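Local coordinates for putative uncharacterized protein PH0242 (Pyrococcus horikoshii, PDB 3VU1) that is the C-terminal globular domain of AglB, an archaeal member of the oligosaccharyltransferase family, modelled here with a calcium ion, at residues D388-V399 with E414-L425. Numbering follows the deposited sequence.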
ATOM      1  N   ASP A 388     -18.020  -0.411  18.555  1.00 48.78           N
ATOM      2  CA  ASP A 388     -17.808   0.678  19.473  1.00 53.04           C
ATOM      3  C   ASP A 388     -17.519   1.920  18.617  1.00 57.59           C
ATOM      4  O   ASP A 388     -16.939   1.804  17.523  1.00 57.33           O
ATOM      5  CB  ASP A 388     -16.634   0.356  20.393  1.00 55.37           C
ATOM      6  CG  ASP A 388     -16.933  -0.804  21.343  1.00 59.55           C
ATOM      7  OD1 ASP A 388     -15.994  -1.239  22.054  1.00 58.06           O
ATOM      8  OD2 ASP A 388     -18.103  -1.276  21.375  1.00 62.39           O
ATOM      9  N   LEU A 389     -17.956   3.092  19.084  1.00 55.74           N
ATOM     10  CA  LEU A 389     -17.707   4.341  18.365  1.00 49.73           C
ATOM     11  C   LEU A 389     -16.704   5.194  19.121  1.00 46.64           C
ATOM     12  O   LEU A 389     -16.923   5.492  20.282  1.00 51.09           O
ATOM     13  CB  LEU A 389     -19.008   5.100  18.165  1.00 48.45           C
ATOM     14  CG  LEU A 389     -18.956   6.547  17.654  1.00 52.42           C
ATOM     15  CD1 LEU A 389     -18.242   6.671  16.307  1.00 48.23           C
ATOM     16  CD2 LEU A 389     -20.362   7.160  17.618  1.00 47.53           C
ATOM     17  N   TYR A 390     -15.607   5.579  18.478  1.00 40.95           N
ATOM     18  CA  TYR A 390     -14.630   6.436  19.139  1.00 42.00           C
ATOM     19  C   TYR A 390     -14.483   7.769  18.433  1.00 43.61           C
ATOM     20  O   TYR A 390     -14.919   7.936  17.282  1.00 42.49           O
ATOM     21  CB  TYR A 390     -13.236   5.796  19.163  1.00 41.70           C
ATOM     22  CG  TYR A 390     -13.085   4.556  19.992  1.00 43.57           C
ATOM     23  CD1 TYR A 390     -13.578   3.325  19.542  1.00 43.57           C
ATOM     24  CD2 TYR A 390     -12.420   4.598  21.212  1.00 40.19           C
ATOM     25  CE1 TYR A 390     -13.423   2.180  20.300  1.00 43.15           C
ATOM     26  CE2 TYR A 390     -12.272   3.458  21.970  1.00 41.41           C
ATOM     27  CZ  TYR A 390     -12.771   2.258  21.513  1.00 42.40           C
ATOM     28  OH  TYR A 390     -12.621   1.126  22.274  1.00 43.68           O
ATOM     29  N   LEU A 391     -13.836   8.704  19.122  1.00 41.22           N
ATOM     30  CA  LEU A 391     -13.289   9.859  18.453  1.00 42.59           C
ATOM     31  C   LEU A 391     -11.808   9.584  18.349  1.00 44.16           C
ATOM     32  O   LEU A 391     -11.160   9.259  19.359  1.00 44.99           O
ATOM     33  CB  LEU A 391     -13.549  11.162  19.217  1.00 41.62           C
ATOM     34  CG  LEU A 391     -14.982  11.723  19.326  1.00 44.92           C
ATOM     35  CD1 LEU A 391     -14.890  13.136  19.897  1.00 45.93           C
ATOM     36  CD2 LEU A 391     -15.756  11.730  18.007  1.00 40.27           C
ATOM     37  N   ARG A 392     -11.290   9.707  17.124  1.00 41.90           N
ATOM     38  CA  ARG A 392      -9.913   9.362  16.824  1.00 41.78           C
ATOM     39  C   ARG A 392      -9.170  10.562  16.307  1.00 39.84           C
ATOM     40  O   ARG A 392      -9.676  11.282  15.455  1.00 40.60           O
ATOM     41  CB  ARG A 392      -9.825   8.223  15.785  1.00 38.41           C
ATOM     42  CG  ARG A 392      -8.454   7.544  15.783  1.00 39.21           C
ATOM     43  CD  ARG A 392      -8.252   6.650  14.580  1.00 39.45           C
ATOM     44  NE  ARG A 392      -8.495   7.381  13.338  1.00 39.06           N
ATOM     45  CZ  ARG A 392      -8.833   6.821  12.181  1.00 35.52           C
ATOM     46  NH1 ARG A 392      -8.982   5.504  12.069  1.00 34.91           N
ATOM     47  NH2 ARG A 392      -9.048   7.594  11.144  1.00 34.10           N
ATOM     48  N   ALA A 393      -7.960  10.764  16.809  1.00 37.99           N
ATOM     49  CA  ALA A 393      -7.108  11.822  16.277  1.00 39.94           C
ATOM     50  C   ALA A 393      -6.080  11.258  15.301  1.00 38.88           C
ATOM     51  O   ALA A 393      -5.581  10.127  15.500  1.00 34.20           O
ATOM     52  CB  ALA A 393      -6.407  12.577  17.408  1.00 39.48           C
ATOM     53  N   THR A 394      -5.770  12.049  14.261  1.00 36.10           N
ATOM     54  CA  THR A 394      -4.690  11.722  13.341  1.00 36.08           C
ATOM     55  C   THR A 394      -3.870  12.977  13.141  1.00 37.98           C
ATOM     56  O   THR A 394      -4.400  13.995  12.698  1.00 37.58           O
ATOM     57  CB  THR A 394      -5.193  11.210  11.964  1.00 37.32           C
ATOM     58  OG1 THR A 394      -6.065  10.091  12.136  1.00 39.51           O
ATOM     59  CG2 THR A 394      -4.039  10.744  11.096  1.00 36.23           C
ATOM     60  N   PHE A 395      -2.583  12.896  13.484  1.00 37.46           N
ATOM     61  CA  PHE A 395      -1.613  13.947  13.193  1.00 39.22           C
ATOM     62  C   PHE A 395      -0.701  13.513  12.051  1.00 41.82           C
ATOM     63  O   PHE A 395       0.037  12.520  12.159  1.00 42.91           O
ATOM     64  CB  PHE A 395      -0.719  14.207  14.411  1.00 41.18           C
ATOM     65  CG  PHE A 395      -1.378  14.976  15.513  1.00 41.07           C
ATOM     66  CD1 PHE A 395      -0.973  16.278  15.792  1.00 42.52           C
ATOM     67  CD2 PHE A 395      -2.373  14.399  16.291  1.00 40.52           C
ATOM     68  CE1 PHE A 395      -1.563  16.997  16.819  1.00 41.73           C
ATOM     69  CE2 PHE A 395      -2.974  15.119  17.317  1.00 44.57           C
ATOM     70  CZ  PHE A 395      -2.570  16.417  17.577  1.00 43.64           C
ATOM     71  N   ILE A 396      -0.745  14.245  10.950  1.00 40.75           N
ATOM     72  CA  ILE A 396       0.228  14.034   9.897  1.00 37.80           C
ATOM     73  C   ILE A 396       1.176  15.209   9.991  1.00 38.84           C
ATOM     74  O   ILE A 396       0.740  16.384   9.937  1.00 39.20           O
ATOM     75  CB  ILE A 396      -0.412  13.971   8.500  1.00 34.25           C
ATOM     76  CG1 ILE A 396      -1.101  12.620   8.310  1.00 35.32           C
ATOM     77  CG2 ILE A 396       0.657  14.155   7.435  1.00 32.24           C
ATOM     78  CD1 ILE A 396      -2.058  12.545   7.123  1.00 36.37           C
ATOM     79  N   TYR A 397       2.461  14.901  10.138  1.00 35.53           N
ATOM     80  CA  TYR A 397       3.466  15.950  10.240  1.00 36.12           C
ATOM     81  C   TYR A 397       4.808  15.588   9.605  1.00 37.11           C
ATOM     82  O   TYR A 397       5.045  14.428   9.250  1.00 37.72           O
ATOM     83  CB  TYR A 397       3.664  16.321  11.704  1.00 35.37           C
ATOM     84  CG  TYR A 397       4.053  15.157  12.602  1.00 34.07           C
ATOM     85  CD1 TYR A 397       5.391  14.946  12.953  1.00 33.94           C
ATOM     86  CD2 TYR A 397       3.093  14.288  13.113  1.00 31.94           C
ATOM     87  CE1 TYR A 397       5.767  13.912  13.788  1.00 32.62           C
ATOM     88  CE2 TYR A 397       3.457  13.250  13.955  1.00 32.82           C
ATOM     89  CZ  TYR A 397       4.799  13.065  14.285  1.00 33.84           C
ATOM     90  OH  TYR A 397       5.186  12.049  15.126  1.00 31.17           O
ATOM     91  N   LEU A 398       5.670  16.592   9.463  1.00 36.28           N
ATOM     92  CA  LEU A 398       6.999  16.420   8.889  1.00 37.21           C
ATOM     93  C   LEU A 398       8.096  16.640   9.930  1.00 40.69           C
ATOM     94  O   LEU A 398       7.947  17.463  10.844  1.00 46.50           O
ATOM     95  CB  LEU A 398       7.200  17.386   7.723  1.00 33.27           C
ATOM     96  CG  LEU A 398       6.150  17.372   6.612  1.00 34.57           C
ATOM     97  CD1 LEU A 398       6.612  18.206   5.414  1.00 33.72           C
ATOM     98  CD2 LEU A 398       5.793  15.946   6.197  1.00 32.62           C
ATOM     99  N   VAL A 399       9.198  15.911   9.802  1.00 39.13           N
ATOM    100  CA  VAL A 399      10.364  16.182  10.635  1.00 38.97           C
ATOM    101  C   VAL A 399      11.590  16.361   9.754  1.00 39.17           C
ATOM    102  O   VAL A 399      12.003  15.437   9.058  1.00 37.99           O
ATOM    103  CB  VAL A 399      10.620  15.105  11.715  1.00 37.80           C
ATOM    104  CG1 VAL A 399      11.853  15.478  12.541  1.00 33.84           C
ATOM    105  CG2 VAL A 399       9.400  14.945  12.619  1.00 35.38           C
ATOM    106  N   GLU A 414      10.864  14.242   6.581  1.00 44.38           N
ATOM    107  CA  GLU A 414      10.355  12.888   6.721  1.00 45.86           C
ATOM    108  C   GLU A 414       8.928  12.898   7.249  1.00 42.57           C
ATOM    109  O   GLU A 414       8.686  13.455   8.306  1.00 44.46           O
ATOM    110  CB  GLU A 414      11.251  12.102   7.653  1.00 52.80           C
ATOM    111  CG  GLU A 414      11.136  10.602   7.481  1.00 65.77           C
ATOM    112  CD  GLU A 414      12.488   9.957   7.664  1.00 76.73           C
ATOM    113  OE1 GLU A 414      12.710   9.322   8.734  1.00 82.81           O
ATOM    114  OE2 GLU A 414      13.337  10.126   6.750  1.00 73.13           O
ATOM    115  N   PRO A 415       7.965  12.325   6.495  1.00 40.04           N
ATOM    116  CA  PRO A 415       6.570  12.343   6.995  1.00 35.91           C
ATOM    117  C   PRO A 415       6.276  11.329   8.080  1.00 32.83           C
ATOM    118  O   PRO A 415       6.837  10.268   8.065  1.00 31.97           O
ATOM    119  CB  PRO A 415       5.730  12.036   5.752  1.00 32.12           C
ATOM    120  CG  PRO A 415       6.682  11.553   4.739  1.00 32.98           C
ATOM    121  CD  PRO A 415       8.028  12.106   5.037  1.00 34.72           C
ATOM    122  N   HIS A 416       5.369  11.684   8.986  1.00 33.05           N
ATOM    123  CA  HIS A 416       4.896  10.828  10.059  1.00 33.02           C
ATOM    124  C   HIS A 416       3.384  10.869  10.134  1.00 33.97           C
ATOM    125  O   HIS A 416       2.762  11.893   9.835  1.00 35.11           O
ATOM    126  CB  HIS A 416       5.425  11.319  11.393  1.00 33.47           C
ATOM    127  CG  HIS A 416       6.922  11.194  11.569  1.00 36.01           C
ATOM    128  ND1 HIS A 416       7.490  10.249  12.376  1.00 37.49           N
ATOM    129  CD2 HIS A 416       7.978  11.968  11.072  1.00 36.87           C
ATOM    130  CE1 HIS A 416       8.836  10.398  12.383  1.00 36.03           C
ATOM    131  NE2 HIS A 416       9.139  11.457  11.589  1.00 39.93           N
ATOM    132  N   MET A 417       2.770   9.765  10.552  1.00 33.37           N
ATOM    133  CA  MET A 417       1.355   9.751  10.827  1.00 32.82           C
ATOM    134  C   MET A 417       1.076   9.031  12.151  1.00 36.36           C
ATOM    135  O   MET A 417       1.243   7.798  12.245  1.00 37.22           O
ATOM    136  CB  MET A 417       0.585   9.098   9.689  1.00 30.82           C
ATOM    137  CG  MET A 417      -0.888   8.975  10.000  1.00 33.58           C
ATOM    138  SD  MET A 417      -1.864   8.412   8.600  1.00 41.29           S
ATOM    139  CE  MET A 417      -1.645   6.648   8.774  1.00 40.18           C
ATOM    140  N   ASP A 418       0.651   9.794  13.166  1.00 36.84           N
ATOM    141  CA  ASP A 418       0.244   9.223  14.458  1.00 36.20           C
ATOM    142  C   ASP A 418      -1.271   9.305  14.650  1.00 37.00           C
ATOM    143  O   ASP A 418      -1.896  10.348  14.394  1.00 37.01           O
ATOM    144  CB  ASP A 418       0.972   9.891  15.620  1.00 36.31           C
ATOM    145  CG  ASP A 418       2.484  10.068  15.354  1.00 41.97           C
ATOM    146  OD1 ASP A 418       3.067  11.044  15.913  1.00 42.82           O
ATOM    147  OD2 ASP A 418       3.091   9.256  14.596  1.00 37.66           O
ATOM    148  N   THR A 419      -1.858   8.188  15.066  1.00 34.46           N
ATOM    149  CA  THR A 419      -3.265   8.132  15.375  1.00 36.09           C
ATOM    150  C   THR A 419      -3.397   7.722  16.840  1.00 39.94           C
ATOM    151  O   THR A 419      -2.531   7.024  17.370  1.00 40.57           O
ATOM    152  CB  THR A 419      -3.997   7.069  14.541  1.00 37.19           C
ATOM    153  OG1 THR A 419      -3.514   5.772  14.914  1.00 39.01           O
ATOM    154  CG2 THR A 419      -3.785   7.283  13.063  1.00 35.29           C
ATOM    155  N   PHE A 420      -4.464   8.176  17.495  1.00 38.83           N
ATOM    156  CA  PHE A 420      -4.793   7.741  18.834  1.00 35.69           C
ATOM    157  C   PHE A 420      -6.254   7.983  19.079  1.00 38.29           C
ATOM    158  O   PHE A 420      -6.850   8.882  18.490  1.00 40.34           O
ATOM    159  CB  PHE A 420      -3.895   8.374  19.923  1.00 36.61           C
ATOM    160  CG  PHE A 420      -3.918   9.888  19.985  1.00 36.91           C
ATOM    161  CD1 PHE A 420      -2.962  10.649  19.299  1.00 36.22           C
ATOM    162  CD2 PHE A 420      -4.861  10.566  20.775  1.00 35.67           C
ATOM    163  CE1 PHE A 420      -2.964  12.052  19.391  1.00 37.95           C
ATOM    164  CE2 PHE A 420      -4.870  11.968  20.853  1.00 34.92           C
ATOM    165  CZ  PHE A 420      -3.917  12.717  20.170  1.00 33.82           C
ATOM    166  N   PHE A 421      -6.839   7.143  19.922  1.00 43.35           N
ATOM    167  CA  PHE A 421      -8.237   7.273  20.295  1.00 45.19           C
ATOM    168  C   PHE A 421      -8.399   8.276  21.425  1.00 47.25           C
ATOM    169  O   PHE A 421      -7.832   8.104  22.497  1.00 49.67           O
ATOM    170  CB  PHE A 421      -8.808   5.912  20.658  1.00 47.49           C
ATOM    171  CG  PHE A 421      -8.925   4.997  19.480  1.00 53.94           C
ATOM    172  CD1 PHE A 421      -8.124   3.873  19.374  1.00 58.38           C
ATOM    173  CD2 PHE A 421      -9.819   5.288  18.441  1.00 55.36           C
ATOM    174  CE1 PHE A 421      -8.230   3.039  18.265  1.00 62.45           C
ATOM    175  CE2 PHE A 421      -9.926   4.457  17.327  1.00 58.10           C
ATOM    176  CZ  PHE A 421      -9.132   3.330  17.244  1.00 59.48           C
ATOM    177  N   ILE A 422      -9.157   9.339  21.161  1.00 50.87           N
ATOM    178  CA  ILE A 422      -9.362  10.426  22.124  1.00 50.62           C
ATOM    179  C   ILE A 422     -10.341   9.965  23.205  1.00 52.14           C
ATOM    180  O   ILE A 422     -10.034  10.036  24.384  1.00 50.48           O
ATOM    181  CB  ILE A 422      -9.899  11.707  21.440  1.00 51.02           C
ATOM    182  CG1 ILE A 422      -8.961  12.170  20.326  1.00 49.57           C
ATOM    183  CG2 ILE A 422     -10.101  12.834  22.448  1.00 52.37           C
ATOM    184  CD1 ILE A 422      -9.709  12.838  19.192  1.00 49.89           C
ATOM    185  N   THR A 423     -11.508   9.472  22.790  1.00 51.21           N
ATOM    186  CA  THR A 423     -12.546   9.087  23.718  1.00 50.74           C
ATOM    187  C   THR A 423     -13.494   8.097  23.063  1.00 53.53           C
ATOM    188  O   THR A 423     -13.703   8.131  21.845  1.00 57.87           O
ATOM    189  CB  THR A 423     -13.360  10.309  24.201  1.00 53.92           C
ATOM    190  OG1 THR A 423     -14.283   9.887  25.202  1.00 60.14           O
ATOM    191  CG2 THR A 423     -14.175  10.946  23.051  1.00 54.23           C
ATOM    192  N   LYS A 424     -14.075   7.229  23.888  1.00 53.39           N
ATOM    193  CA  LYS A 424     -15.050   6.243  23.458  1.00 52.78           C
ATOM    194  C   LYS A 424     -16.404   6.885  23.609  1.00 53.00           C
ATOM    195  O   LYS A 424     -16.664   7.493  24.620  1.00 57.31           O
ATOM    196  CB  LYS A 424     -14.952   5.026  24.368  1.00 52.55           C
ATOM    197  CG  LYS A 424     -15.550   3.755  23.804  1.00 55.85           C
ATOM    198  CD  LYS A 424     -15.067   2.614  24.678  1.00 61.17           C
ATOM    199  CE  LYS A 424     -15.454   1.265  24.115  1.00 61.25           C
ATOM    200  NZ  LYS A 424     -15.159   0.193  25.103  1.00 60.27           N
ATOM    201  N   LEU A 425     -17.267   6.780  22.609  1.00 54.35           N
ATOM    202  CA  LEU A 425     -18.547   7.479  22.673  1.00 51.62           C
ATOM    203  C   LEU A 425     -19.711   6.569  22.985  1.00 51.84           C
ATOM    204  O   LEU A 425     -20.717   7.027  23.521  1.00 54.53           O
ATOM    205  CB  LEU A 425     -18.848   8.249  21.383  1.00 50.80           C
ATOM    206  CG  LEU A 425     -18.002   9.424  20.904  1.00 50.99           C
ATOM    207  CD1 LEU A 425     -18.577   9.941  19.593  1.00 50.10           C
ATOM    208  CD2 LEU A 425     -17.919  10.536  21.933  1.00 49.17           C
TER
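Tyr397 lies across its antiparallel neighbour so that His416 CB sits over one ring face, 3.6 Å from the centroid of the Tyr397 ring. The His416 imidazole runs almost parallel to that ring, planes 2° apart, but is slid off it with little overlap and reaches on to Val399 CG2. With chi1 at 57°, Tyr397 CG lies between its own N and carbonyl carbon, which swings the phenol over the partner strand and brings Tyr397 OH into a hydrogen bond with Asp418 OD1. Tyr452 OH of helix 448-460 also hydrogen-bonds to that oxygen, so two hydroxyls grip it. Phe420 adopts a similar first torsion and lays its ring face on Ala393 CB (3.9 Å to the centroid), while its rim meets that of Phe395; Tyr452 packs against both phenylalanines.

The opposite sheet face carries Tyr390, with Lys424 CG over its ring at 4.0 Å from the centroid. The extended lysine goes on to a long salt bridge, Lys424 NZ to Asp388 OD1 at 3.5 Å, and also pairs with Glu427. Phe421 meets Tyr390 obliquely, planes at 43°, and borders the aliphatic part of Arg392, whose guanidinium turns to Glu472 and Ser81.

Leu391 O accepts Ile422 N at 2.7 Å and, weakly, Thr423 N at 3.5 Å. This is a classic beta bulge in a long antiparallel hairpin of the Peripheral 2 region; strand 464-487 continues the sheet beside 385-401, and helix 448-460 covers the Phe395 and Tyr397 face.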